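Local coordinates for protein putative glycoside hydrolase (Bacteroides thetaiotaomicron VPI-5482, PDB 3HBZ) that is of unproven function but binds calcium and may act in carbohydrate metabolism, possibly as a glycoside hydrolase, at residues T98-E103 with F114-G119; I241-Y246 with L286-L291; A131-A134 with V138-T141; N259-T262 with S268-R271; D223-G228 with K235-D240. One frame throughout, in Å; residues are numbered along the deposited sequence. Where two conformers were deposited one is given.

Contact 1. Residues T98-E103 with F114-G119; sequences TIYNFE and FVEREG. With NA (sodium ion), chain D; CA (calcium ion), chain B.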
# COMPACT_ATOMS: atom_id res chain seq x y z
N THR A 98 6.87 -5.01 11.91
CA THR A 98 7.68 -6.07 11.25
C THR A 98 7.14 -7.51 11.41
O THR A 98 7.77 -8.45 10.92
CB THR A 98 9.15 -6.06 11.74
OG1 THR A 98 9.22 -6.48 13.11
CG2 THR A 98 9.77 -4.67 11.56
N ILE A 99 6.00 -7.66 12.08
CA ILE A 99 5.40 -8.98 12.33
C ILE A 99 3.98 -8.94 11.79
O ILE A 99 3.18 -8.14 12.26
CB ILE A 99 5.38 -9.33 13.85
CG1 ILE A 99 6.79 -9.29 14.45
CG2 ILE A 99 4.69 -10.69 14.11
CD1 ILE A 99 7.63 -10.49 14.20
N TYR A 100 3.67 -9.80 10.83
CA TYR A 100 2.41 -9.69 10.07
C TYR A 100 1.62 -10.98 10.13
O TYR A 100 2.01 -11.96 9.52
CB TYR A 100 2.72 -9.36 8.61
CG TYR A 100 3.80 -8.31 8.44
CD1 TYR A 100 3.66 -7.06 9.01
CD2 TYR A 100 4.94 -8.58 7.70
CE1 TYR A 100 4.64 -6.10 8.86
CE2 TYR A 100 5.93 -7.63 7.55
CZ TYR A 100 5.78 -6.38 8.11
OH TYR A 100 6.77 -5.43 7.92
N ASN A 101 0.51 -10.96 10.84
CA ASN A 101 -0.34 -12.14 10.97
C ASN A 101 -1.67 -12.04 10.18
O ASN A 101 -2.45 -12.98 10.12
CB ASN A 101 -0.59 -12.40 12.46
CG ASN A 101 0.62 -13.06 13.15
OD1 ASN A 101 1.00 -14.16 12.82
ND2 ASN A 101 1.20 -12.38 14.11
N PHE A 102 -1.90 -10.88 9.59
CA PHE A 102 -3.02 -10.63 8.70
C PHE A 102 -4.38 -10.86 9.32
O PHE A 102 -5.33 -11.27 8.63
CB PHE A 102 -2.80 -11.40 7.38
CG PHE A 102 -1.52 -11.00 6.69
CD1 PHE A 102 -1.45 -9.80 6.04
CD2 PHE A 102 -0.35 -11.73 6.84
CE1 PHE A 102 -0.25 -9.37 5.47
CE2 PHE A 102 0.83 -11.30 6.26
CZ PHE A 102 0.86 -10.11 5.58
N GLU A 103 -4.48 -10.59 10.63
CA GLU A 103 -5.72 -10.73 11.37
C GLU A 103 -6.60 -9.46 11.30
O GLU A 103 -7.81 -9.55 11.39
CB GLU A 103 -5.47 -11.06 12.85
CG GLU A 103 -4.55 -12.28 13.16
CD GLU A 103 -4.99 -13.54 12.43
OE1 GLU A 103 -6.21 -13.70 12.20
OE2 GLU A 103 -4.12 -14.37 12.08
N PHE A 114 -5.91 -4.08 5.31
CA PHE A 114 -5.13 -4.71 6.37
C PHE A 114 -4.33 -3.68 7.13
O PHE A 114 -3.63 -2.83 6.53
CB PHE A 114 -4.17 -5.73 5.74
CG PHE A 114 -4.84 -6.96 5.26
CD1 PHE A 114 -5.06 -8.03 6.12
CD2 PHE A 114 -5.29 -7.06 3.94
CE1 PHE A 114 -5.70 -9.18 5.66
CE2 PHE A 114 -5.91 -8.22 3.49
CZ PHE A 114 -6.12 -9.27 4.36
N VAL A 115 -4.40 -3.75 8.45
CA VAL A 115 -3.66 -2.84 9.31
C VAL A 115 -2.81 -3.60 10.32
O VAL A 115 -3.04 -4.78 10.60
CB VAL A 115 -4.66 -1.88 10.03
CG1 VAL A 115 -5.48 -1.11 8.94
CG2 VAL A 115 -5.63 -2.64 10.97
N GLU A 116 -1.80 -2.92 10.84
CA GLU A 116 -1.02 -3.42 11.97
C GLU A 116 -1.42 -2.59 13.18
O GLU A 116 -1.61 -1.38 13.03
CB GLU A 116 0.46 -3.28 11.65
CG GLU A 116 0.88 -3.99 10.33
CD GLU A 116 0.65 -5.48 10.40
OE1 GLU A 116 0.67 -6.01 11.52
OE2 GLU A 116 0.41 -6.12 9.35
N ARG A 117 -1.57 -3.23 14.35
CA ARG A 117 -1.96 -2.56 15.58
C ARG A 117 -0.90 -2.76 16.68
O ARG A 117 -0.16 -3.75 16.68
CB ARG A 117 -3.34 -3.04 16.08
CG ARG A 117 -4.50 -2.59 15.20
CD ARG A 117 -5.94 -3.03 15.68
NE ARG A 117 -6.98 -2.24 14.95
CZ ARG A 117 -7.91 -2.69 14.09
NH1 ARG A 117 -8.06 -3.98 13.79
NH2 ARG A 117 -8.75 -1.82 13.51
N GLU A 118 -0.80 -1.78 17.57
CA GLU A 118 -0.21 -1.97 18.91
C GLU A 118 -1.34 -1.68 19.88
O GLU A 118 -1.73 -0.53 20.05
CB GLU A 118 0.96 -1.01 19.16
CG GLU A 118 2.26 -1.34 18.40
CD GLU A 118 3.46 -0.42 18.78
OE1 GLU A 118 3.36 0.35 19.76
OE2 GLU A 118 4.50 -0.47 18.09
N GLY A 119 -1.91 -2.72 20.48
CA GLY A 119 -3.14 -2.59 21.27
C GLY A 119 -4.25 -2.14 20.36
O GLY A 119 -4.43 -2.70 19.27
NA NA D . 1.83 -6.68 13.56
CA CA B . -2.81 -15.33 10.41
O HOH W 1 -1.08 -15.77 11.98
O HOH W 2 0.09 -8.61 12.52
O HOH W 3 -0.78 -8.32 9.17
O HOH W 4 -0.54 -6.11 14.39
O HOH W 5 2.19 -4.79 14.57
O HOH W 6 2.14 -8.42 15.70
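Glu116 reaches across to Ile99 and Tyr100 with a carboxylate whose two oxygens do different work. OE1 and the carbonyl oxygen Ile99 O each bind one sodium ion; the Glu116 OE1 to sodium distance is 2.4 Å, and waters 2, 4, 5 and 6 complete the site. A bend in the glutamate chain (chi2 -62°) turns the acid group back toward this ion. OE2 lies obliquely beside the Tyr100 ring, 3.4 Å from Tyr100 CD1, with ring and carboxylate planes 66° apart. It accepts a hydrogen bond from water 3, which stands 2.5 Å from Glu116 OE2 and in turn accepts the amide of Phe102 (N to water oxygen 2.8 Å). Trp126 NE1 is a further donor to OE2, so the buried oxygen is well supplied with partners.

Farther along, two phenylalanines form a T-shaped pair. The edge of Phe102 points to the face of Phe114, with planes 78° apart and Phe102 CD1 4.0 Å from Phe114 CD1, while the carbonyl of Phe102 sits in plane at the rim of Phe114. Leu159 touches both rings, so aromatics suit this largely apolar interior, although water 3 lies over one face of Phe102.

The positive phi of Phe102 is consistent with the turn that brings Asn101 O (2.4 Å) and Glu103 OE2 (2.3 Å) to one calcium ion. A carboxylate suits both glutamate positions because each hard cation is matched by a negative oxygen. The sodium probably offsets the charge of Glu116 and, with water 3, bridges the two segments, while the calcium fixes the 98-103 turn to Thr155, Lys157 and Asp332.

Contact 2. Residues I241-Y246 with L286-L291; sequences IYAIMY and LPFHML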
# COMPACT_ATOMS: atom_id res chain seq x y z
N ILE A 241 7.08 -12.40 -4.57
CA ILE A 241 7.20 -11.94 -3.21
C ILE A 241 8.58 -11.30 -3.10
O ILE A 241 9.58 -11.95 -3.41
CB ILE A 241 7.13 -13.13 -2.20
CG1 ILE A 241 5.84 -13.93 -2.40
CG2 ILE A 241 7.31 -12.59 -0.74
CD1 ILE A 241 5.68 -15.25 -1.59
N TYR A 242 8.63 -10.03 -2.73
CA TYR A 242 9.88 -9.33 -2.70
C TYR A 242 9.85 -8.19 -1.70
O TYR A 242 8.79 -7.85 -1.16
CB TYR A 242 10.26 -8.90 -4.10
CG TYR A 242 9.36 -7.89 -4.79
CD1 TYR A 242 9.63 -6.52 -4.71
CD2 TYR A 242 8.31 -8.29 -5.57
CE1 TYR A 242 8.85 -5.57 -5.40
CE2 TYR A 242 7.47 -7.34 -6.24
CZ TYR A 242 7.77 -5.99 -6.16
OH TYR A 242 7.01 -5.05 -6.84
N ALA A 243 11.04 -7.65 -1.42
CA ALA A 243 11.22 -6.49 -0.56
C ALA A 243 12.39 -5.69 -1.09
O ALA A 243 13.32 -6.26 -1.70
CB ALA A 243 11.44 -6.89 0.92
N ILE A 244 12.32 -4.37 -0.92
CA ILE A 244 13.37 -3.45 -1.38
C ILE A 244 13.66 -2.45 -0.26
O ILE A 244 12.81 -2.17 0.58
CB ILE A 244 12.99 -2.74 -2.67
CG1 ILE A 244 11.66 -1.97 -2.51
CG2 ILE A 244 12.86 -3.73 -3.82
CD1 ILE A 244 11.19 -1.21 -3.79
N MSE A 245 14.89 -1.99 -0.22
CA MSE A 245 15.34 -0.89 0.62
C MSE A 245 16.01 0.10 -0.33
O MSE A 245 16.86 -0.28 -1.17
CB MSE A 245 16.35 -1.36 1.62
CG MSE A 245 16.63 -0.33 2.69
SE MSE A 245 18.01 -0.94 3.81
CE MSE A 245 17.83 0.42 5.23
N TYR A 246 15.60 1.36 -0.23
CA TYR A 246 16.20 2.43 -1.01
C TYR A 246 16.33 3.72 -0.22
O TYR A 246 15.58 3.99 0.72
CB TYR A 246 15.36 2.69 -2.29
CG TYR A 246 13.93 3.10 -2.00
CD1 TYR A 246 12.94 2.17 -1.75
CD2 TYR A 246 13.58 4.46 -1.95
CE1 TYR A 246 11.60 2.56 -1.52
CE2 TYR A 246 12.24 4.86 -1.68
CZ TYR A 246 11.27 3.93 -1.48
OH TYR A 246 9.99 4.38 -1.16
N LEU A 286 13.86 -15.12 2.66
CA LEU A 286 14.52 -14.45 1.56
C LEU A 286 15.58 -13.53 2.09
O LEU A 286 15.26 -12.58 2.75
CB LEU A 286 13.48 -13.64 0.78
CG LEU A 286 12.22 -14.43 0.41
CD1 LEU A 286 11.26 -13.46 -0.29
CD2 LEU A 286 12.54 -15.70 -0.41
N PRO A 287 16.86 -13.81 1.78
CA PRO A 287 17.86 -12.87 2.22
C PRO A 287 17.85 -11.56 1.45
O PRO A 287 17.64 -11.53 0.22
CB PRO A 287 19.18 -13.62 1.98
CG PRO A 287 18.88 -14.58 0.87
CD PRO A 287 17.41 -14.90 0.95
N PHE A 288 18.07 -10.46 2.18
CA PHE A 288 18.30 -9.18 1.52
C PHE A 288 19.72 -9.20 0.93
O PHE A 288 20.67 -9.58 1.60
CB PHE A 288 18.12 -8.02 2.50
CG PHE A 288 16.66 -7.60 2.67
CD1 PHE A 288 15.82 -8.32 3.50
CD2 PHE A 288 16.18 -6.48 2.05
CE1 PHE A 288 14.53 -7.95 3.69
CE2 PHE A 288 14.86 -6.09 2.24
CZ PHE A 288 14.05 -6.85 3.06
N HIS A 289 19.83 -8.89 -0.34
CA HIS A 289 21.11 -8.75 -1.00
C HIS A 289 21.51 -7.26 -0.98
O HIS A 289 20.79 -6.49 -1.55
CB HIS A 289 20.99 -9.14 -2.46
CG HIS A 289 20.81 -10.60 -2.72
ND1 HIS A 289 21.67 -11.31 -3.53
CD2 HIS A 289 19.83 -11.46 -2.35
CE1 HIS A 289 21.24 -12.57 -3.61
NE2 HIS A 289 20.14 -12.68 -2.90
N MSE A 290 22.66 -6.86 -0.43
CA MSE A 290 23.09 -5.49 -0.63
C MSE A 290 23.74 -5.36 -2.00
O MSE A 290 24.68 -6.08 -2.31
CB MSE A 290 24.02 -5.01 0.46
CG MSE A 290 24.18 -3.48 0.44
SE MSE A 290 25.10 -2.87 1.97
CE MSE A 290 26.84 -3.66 1.80
N LEU A 291 23.24 -4.43 -2.80
CA LEU A 291 23.65 -4.29 -4.20
C LEU A 291 25.05 -3.78 -4.38
O LEU A 291 25.60 -3.07 -3.51
CB LEU A 291 22.68 -3.37 -4.94
CG LEU A 291 21.21 -3.81 -4.87
CD1 LEU A 291 20.34 -2.84 -5.67
CD2 LEU A 291 21.01 -5.25 -5.37
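Ala243 and Phe288 meet over an antiparallel beta-sheet in which their strands, 240-247 and 281-290, are next-but-one neighbours with strand 266-271 running between them. Their CA atoms are 7.9 Å apart, closer than a flat sheet would probably allow, which suggests that the sheet bends here. Alanine suits its place, since its small methyl lets the ring come close.

Phe288 reaches over the central strand with CG anti to the carbonyl carbon (chi1 -83°), which swings the far rim of the ring, CE2 and CZ, obliquely over Ala243. The ring also touches Ser268 of the intervening strand and Pro210 of strand 210-220.

The second meeting is between branched aliphatic chains crossing at about a right angle. In Leu286 CD1 stands anti to CA (chi2 177°), which carries it to within 4.1 Å of Ile241 CG2; the same methyl lies 3.9 Å from the carbonyl oxygen Ile241 O. Ile241 presents CG2 because that branch stands anti to the backbone N, while CG1 leads off beside the N. Leu213 of strand 210-220 and Phe312 of strand 306-313 pack on Ile241, adding to the apolar packing. The closest approach is Ala243 CB to Phe288 CZ, 3.4 Å.

Contact 3. Residues A131-A134 with V138-T141; sequences AGYA and VPKT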
# COMPACT_ATOMS: atom_id res chain seq x y z
N ALA A 131 -8.70 0.20 -4.53
CA ALA A 131 -9.32 1.45 -4.97
C ALA A 131 -9.39 1.54 -6.52
O ALA A 131 -10.35 2.08 -7.10
CB ALA A 131 -8.58 2.64 -4.39
N GLY A 132 -8.37 1.01 -7.15
CA GLY A 132 -8.30 0.99 -8.61
C GLY A 132 -9.32 0.00 -9.16
O GLY A 132 -10.01 0.33 -10.13
N TYR A 133 -9.35 -1.21 -8.61
CA TYR A 133 -10.32 -2.21 -9.07
C TYR A 133 -11.79 -1.77 -8.98
O TYR A 133 -12.63 -2.15 -9.82
CB TYR A 133 -10.11 -3.55 -8.35
CG TYR A 133 -10.82 -4.74 -9.03
CD1 TYR A 133 -10.36 -5.24 -10.21
CD2 TYR A 133 -11.90 -5.36 -8.44
CE1 TYR A 133 -11.01 -6.33 -10.88
CE2 TYR A 133 -12.53 -6.47 -9.04
CZ TYR A 133 -12.10 -6.94 -10.27
OH TYR A 133 -12.74 -8.00 -10.88
N ALA A 134 -12.11 -1.01 -7.95
CA ALA A 134 -13.45 -0.47 -7.78
C ALA A 134 -13.90 0.33 -9.00
O ALA A 134 -15.09 0.33 -9.36
CB ALA A 134 -13.51 0.43 -6.50
N VAL A 138 -16.62 -3.87 -11.58
CA VAL A 138 -16.87 -5.32 -11.44
C VAL A 138 -17.28 -5.80 -10.01
O VAL A 138 -18.20 -6.55 -9.90
CB VAL A 138 -15.66 -6.15 -11.90
CG1 VAL A 138 -15.88 -7.69 -11.61
CG2 VAL A 138 -15.33 -5.82 -13.42
N PRO A 139 -16.56 -5.40 -8.94
CA PRO A 139 -16.80 -6.03 -7.64
C PRO A 139 -18.16 -5.66 -7.04
O PRO A 139 -18.61 -4.54 -7.21
CB PRO A 139 -15.68 -5.47 -6.77
CG PRO A 139 -15.40 -4.09 -7.38
CD PRO A 139 -15.55 -4.33 -8.86
N LYS A 140 -18.80 -6.62 -6.38
CA LYS A 140 -20.03 -6.33 -5.64
C LYS A 140 -19.82 -6.23 -4.14
O LYS A 140 -20.49 -5.43 -3.51
CB LYS A 140 -21.07 -7.37 -5.99
CG LYS A 140 -21.49 -7.25 -7.51
CD LYS A 140 -22.46 -8.33 -7.92
CE LYS A 140 -23.20 -8.00 -9.22
NZ LYS A 140 -24.50 -8.77 -9.25
N THR A 141 -18.89 -7.02 -3.59
CA THR A 141 -18.59 -7.06 -2.19
C THR A 141 -17.06 -7.23 -2.02
O THR A 141 -16.31 -7.43 -3.00
CB THR A 141 -19.24 -8.27 -1.45
OG1 THR A 141 -18.63 -9.46 -1.93
CG2 THR A 141 -20.75 -8.30 -1.64
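Tyr133 brings its ring against Pro139 and Val138 because CG stands opposite the backbone N (chi1 -165°), a torsion that carries the ring off the end of the short helix 130-134 and back beside the carbonyl side of its own residue. Val138 answers with CG1 likewise anti to N (chi1 174°), placing that methyl at the phenol end, 3.2 Å from Tyr133 OH; its CB lies 4.0 Å from Tyr133 CZ.

Pro139 takes the other part of the ring. Its pyrrolidine slides along the tyrosine in the opposite sense, so that CD comes 3.7 Å from Tyr133 CE2 and CG 3.9 Å from Tyr133 CD2. The approach is oblique. Pro139 CG also lies 4.1 Å from Ala134 CA; Ala134 turns its methyl away, so the proline meets its CA. Proline suits the place in another way: it lacks an amide hydrogen, and its rigid ring presents CB, CG and CD to the tyrosine.

No hydrogen bond joins the two segments directly. The buried phenol hydroxyl is satisfied by the carbonyl of Ser165, and Thr136 OG1, in the turn between the segments, bonds both Tyr133 O and the Val138 amide, fixing the course of the chain.

This is plain packing away from the metal sites. The loop that leaves helix 130-134 folds back on it before strand 147-150 begins, Tyr145 closes over Ala134 and Pro139, Pro146 touches Tyr133, and the phenol links the helix to the end of strand 158-165.

Contact 4. Residues N259-T262 with S268-R271; sequences NAFT and SIAR. With PEG (di(hydroxyethyl)ether), chain T.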
# COMPACT_ATOMS: atom_id res chain seq x y z
N ASN A 259 10.10 1.32 -11.33
CA ASN A 259 11.52 1.32 -10.94
C ASN A 259 11.88 0.60 -9.66
O ASN A 259 12.98 0.79 -9.09
CB ASN A 259 12.02 2.76 -10.88
CG ASN A 259 11.30 3.59 -9.85
OD1 ASN A 259 10.54 3.08 -9.04
ND2 ASN A 259 11.49 4.88 -9.93
N ALA A 260 10.98 -0.25 -9.22
CA ALA A 260 11.16 -1.03 -8.00
C ALA A 260 12.48 -1.82 -7.97
O ALA A 260 13.11 -1.98 -6.90
CB ALA A 260 9.97 -1.99 -7.82
N PHE A 261 12.88 -2.34 -9.14
CA PHE A 261 14.09 -3.17 -9.19
C PHE A 261 15.25 -2.49 -9.90
O PHE A 261 16.31 -3.07 -10.01
CB PHE A 261 13.81 -4.52 -9.90
CG PHE A 261 12.78 -5.37 -9.19
CD1 PHE A 261 13.00 -5.76 -7.87
CD2 PHE A 261 11.62 -5.77 -9.83
CE1 PHE A 261 12.08 -6.57 -7.20
CE2 PHE A 261 10.68 -6.56 -9.19
CZ PHE A 261 10.91 -6.95 -7.84
N THR A 262 15.06 -1.27 -10.38
CA THR A 262 16.09 -0.66 -11.21
C THR A 262 16.53 0.72 -10.74
O THR A 262 17.49 1.23 -11.26
CB THR A 262 15.59 -0.51 -12.67
OG1 THR A 262 14.38 0.27 -12.65
CG2 THR A 262 15.34 -1.91 -13.33
N SER A 268 19.22 -2.46 -1.49
CA SER A 268 19.06 -3.86 -1.13
C SER A 268 17.75 -4.42 -1.70
O SER A 268 16.75 -3.69 -1.84
CB SER A 268 19.10 -4.00 0.39
OG SER A 268 19.05 -5.35 0.77
N ILE A 269 17.80 -5.68 -2.10
CA ILE A 269 16.63 -6.40 -2.60
C ILE A 269 16.57 -7.83 -2.08
O ILE A 269 17.57 -8.53 -2.11
CB ILE A 269 16.66 -6.49 -4.10
CG1 ILE A 269 16.78 -5.09 -4.70
CG2 ILE A 269 15.36 -7.17 -4.58
CD1 ILE A 269 16.87 -5.05 -6.27
N ALA A 270 15.40 -8.24 -1.58
CA ALA A 270 15.10 -9.66 -1.27
C ALA A 270 13.99 -10.11 -2.24
O ALA A 270 13.08 -9.32 -2.56
CB ALA A 270 14.64 -9.79 0.17
N ARG A 271 14.08 -11.32 -2.77
CA ARG A 271 13.08 -11.80 -3.76
C ARG A 271 13.04 -13.31 -3.85
O ARG A 271 14.08 -13.97 -3.91
CB ARG A 271 13.39 -11.25 -5.13
CG ARG A 271 12.31 -11.46 -6.14
CD ARG A 271 12.60 -10.68 -7.39
NE ARG A 271 11.42 -10.62 -8.24
CZ ARG A 271 11.44 -10.32 -9.54
NH1 ARG A 271 12.57 -10.03 -10.16
NH2 ARG A 271 10.29 -10.28 -10.20
C1 PEG T . 15.80 -8.47 -9.24
O1 PEG T . 15.77 -9.92 -9.16
C2 PEG T . 16.17 -7.94 -10.64
O2 PEG T . 17.12 -6.87 -10.55
C3 PEG T . 17.57 -6.37 -11.82
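Phe261 and Arg271 stack where the long connection between the adjacent antiparallel strands 240-247 and 266-271 folds back over the second of them. Residues 259-262 form a type I beta-turn, closed by the bond from Thr262 N to Asn259 O (3.2 Å), and Phe261 extends from it over the strand. Ile269 and Arg271, two residues apart, both send their side chains to the strand face that it covers.

The main interaction is a cation-pi stack. The guanidinium lies nearly flat on the ring, with planes 23° apart and Arg271 CZ 4.3 Å from the ring centroid. It is off-centre, 34° from the ring normal, so the rim does most of the touching: Phe261 CZ sits over the middle of the guanidinium, 3.7 Å from Arg271 NE. A chain extended from CG to NE gives the arginine the length to get there. Its charge is held by a salt bridge from NH2 to Asp240, which should also fix the rotation of the flat group.

Apolar packing supplements the stack. Ile269 CG2 approaches the edge of the ring, 4.2 Å from Phe261 CE1, and a beta-branched residue is at home in a strand. Tyr242, on the neighbouring strand, meets the same phenylalanine with its own ring.

Polar contact with solvent components comes last. At this surface contact a di(hydroxyethyl)ether, probably from the crystallisation liquor, lies beside both residues; its O1 stands at the edge of the guanidinium and accepts a weak hydrogen bond from Arg271 NH1 at 3.4 Å.

Contact 5. Residues D223-G228 with K235-D240; sequences DQFTEG and KRDICD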
# COMPACT_ATOMS: atom_id res chain seq x y z
N ASP A 223 -5.95 -21.28 -14.60
CA ASP A 223 -6.02 -22.25 -15.72
C ASP A 223 -5.45 -21.74 -17.04
O ASP A 223 -4.79 -22.46 -17.74
CB ASP A 223 -7.48 -22.63 -15.99
CG ASP A 223 -8.12 -23.42 -14.83
OD1 ASP A 223 -7.39 -24.02 -14.00
OD2 ASP A 223 -9.38 -23.45 -14.77
N GLN A 224 -5.69 -20.48 -17.36
CA GLN A 224 -5.38 -19.94 -18.67
C GLN A 224 -4.60 -18.66 -18.54
O GLN A 224 -5.11 -17.63 -18.10
CB GLN A 224 -6.69 -19.71 -19.44
CG GLN A 224 -6.52 -19.15 -20.86
CD GLN A 224 -5.62 -20.02 -21.74
OE1 GLN A 224 -5.99 -21.15 -22.11
NE2 GLN A 224 -4.44 -19.50 -22.08
N PHE A 225 -3.32 -18.73 -18.86
CA PHE A 225 -2.48 -17.58 -18.88
C PHE A 225 -2.85 -16.69 -20.06
O PHE A 225 -3.04 -17.20 -21.18
CB PHE A 225 -1.03 -18.01 -19.00
CG PHE A 225 -0.05 -16.93 -18.65
CD1 PHE A 225 0.38 -16.01 -19.61
CD2 PHE A 225 0.49 -16.87 -17.38
CE1 PHE A 225 1.30 -15.01 -19.27
CE2 PHE A 225 1.40 -15.88 -17.03
CZ PHE A 225 1.82 -14.95 -17.99
N THR A 226 -2.96 -15.39 -19.81
CA THR A 226 -3.20 -14.42 -20.88
C THR A 226 -2.13 -13.31 -20.87
O THR A 226 -1.57 -12.95 -19.84
CB THR A 226 -4.63 -13.81 -20.84
OG1 THR A 226 -4.90 -13.19 -19.57
CG2 THR A 226 -5.74 -14.87 -21.11
N GLU A 227 -1.87 -12.76 -22.05
CA GLU A 227 -0.96 -11.65 -22.24
C GLU A 227 -1.76 -10.53 -22.89
O GLU A 227 -2.21 -10.66 -24.04
CB GLU A 227 0.22 -12.10 -23.12
CG GLU A 227 1.30 -12.71 -22.30
CD GLU A 227 2.49 -13.23 -23.08
OE1 GLU A 227 2.46 -13.22 -24.34
OE2 GLU A 227 3.45 -13.67 -22.42
N GLY A 228 -2.01 -9.47 -22.13
CA GLY A 228 -2.83 -8.37 -22.62
C GLY A 228 -4.18 -8.84 -23.09
O GLY A 228 -4.70 -8.36 -24.11
N LYS A 235 2.63 -21.20 -21.13
CA LYS A 235 2.99 -20.44 -19.93
C LYS A 235 2.12 -20.79 -18.72
O LYS A 235 0.95 -21.07 -18.86
CB LYS A 235 2.96 -18.93 -20.25
CG LYS A 235 4.22 -18.19 -19.73
CD LYS A 235 4.36 -16.73 -20.20
CE LYS A 235 5.37 -15.98 -19.31
NZ LYS A 235 5.30 -14.49 -19.47
N ARG A 236 2.74 -20.84 -17.55
CA ARG A 236 2.00 -21.06 -16.31
C ARG A 236 2.27 -19.86 -15.39
O ARG A 236 3.38 -19.35 -15.35
CB ARG A 236 2.40 -22.38 -15.69
CG ARG A 236 1.44 -22.91 -14.67
CD ARG A 236 0.38 -23.91 -15.20
NE ARG A 236 -0.39 -24.34 -14.03
CZ ARG A 236 -1.72 -24.41 -13.90
NH1 ARG A 236 -2.56 -24.19 -14.90
NH2 ARG A 236 -2.22 -24.75 -12.72
N ASP A 237 1.24 -19.33 -14.73
CA ASP A 237 1.41 -18.14 -13.92
C ASP A 237 2.26 -18.49 -12.68
O ASP A 237 2.41 -19.67 -12.33
CB ASP A 237 0.04 -17.59 -13.51
CG ASP A 237 0.02 -16.09 -13.21
OD1 ASP A 237 1.08 -15.40 -13.29
OD2 ASP A 237 -1.09 -15.60 -12.86
N ILE A 238 2.86 -17.47 -12.07
CA ILE A 238 3.57 -17.64 -10.80
C ILE A 238 3.42 -16.35 -10.02
O ILE A 238 3.21 -15.28 -10.61
CB ILE A 238 5.08 -18.04 -11.00
CG1 ILE A 238 5.70 -18.67 -9.73
CG2 ILE A 238 5.94 -16.81 -11.52
CD1 ILE A 238 4.93 -19.91 -9.13
N CYS A 239 3.46 -16.45 -8.70
CA CYS A 239 3.46 -15.31 -7.80
C CYS A 239 4.82 -14.63 -7.72
O CYS A 239 5.84 -15.18 -8.22
CB CYS A 239 3.05 -15.78 -6.41
SG CYS A 239 4.13 -17.07 -5.76
N ASP A 240 4.85 -13.45 -7.10
CA ASP A 240 6.10 -12.78 -6.72
C ASP A 240 5.97 -12.30 -5.29
O ASP A 240 4.87 -11.92 -4.82
CB ASP A 240 6.41 -11.61 -7.66
CG ASP A 240 7.89 -11.25 -7.73
OD1 ASP A 240 8.76 -11.88 -7.08
OD2 ASP A 240 8.17 -10.31 -8.47
O HOH W 7 -5.02 -25.21 -14.35
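Phe225 has CG anti to the backbone N (chi1 -164°), which directs its ring to Lys235, over a face, and Asp237, at an edge. The first is a CH-pi contact: Lys235 CD lies 4.0 Å from the ring centroid of Phe225, 27° off the normal, and Lys235 CB comes over the same ring nearer its rim. A long, extended lysine chain suits this, since its methylenes can cover the aromatic while the ammonium runs on past it. The edge is met by the backbone of Asp237, whose N is 3.7 Å from Phe225 CD2. Its carboxylate stands almost perpendicular to the ring (89°), with Asp237 OD1 3.8 Å from Phe225 CE2.

The phenylalanine belongs to strand 225-227, which pairs with 230-231 in a small beta-hairpin; Gly228, with positive phi, begins its turn. The chain leaving this hairpin returns as 235-240 to pack against its first strand on the way into strand 240-247.

Charged groups frame the aromatic. Glu227 OE2 forms a salt bridge at 3.6 Å with Lys235 NZ, which has a second acidic partner in Glu317. Asp237 OD2, largely shielded from solvent, is bonded by Ser315, Ser327 and the amide of Ala324, a set of partners that would probably stabilise a negative charge there.

Hydrogen bonding across the segments runs through solvent. Water 7 donates to Asp223 OD1 and accepts from Arg236 NH1, each at 2.7 Å, bridging charges that do not touch directly. Arg236 sends NE to a salt bridge with Glu277. Within segment 223-228, Gln224 NE2 donates to Phe225 O at 2.8 Å.

Overall arrangement
Following the chain, contact 1 closes a ten-residue loop between strands 99-100 and 115-118 beside the metal ions. Contact 3 then closes a tight turn behind helix 130-134, and contact 5 brings the chain back onto the hairpin strand 225-227. Its second segment runs straight into contact 2, whose long loop joins strands 240-247 and 281-290. Contact 4 is nested inside that loop, and the two have centres about 6 Å apart because strand 266-271 lies between the strands of contact 2. The others follow in series and none cross. Contacts 4 and 5 meet at Arg271 and Asp240, whereas contacts 2 and 3 lie on opposite sides of the chain's centre, about 31 Å between centres.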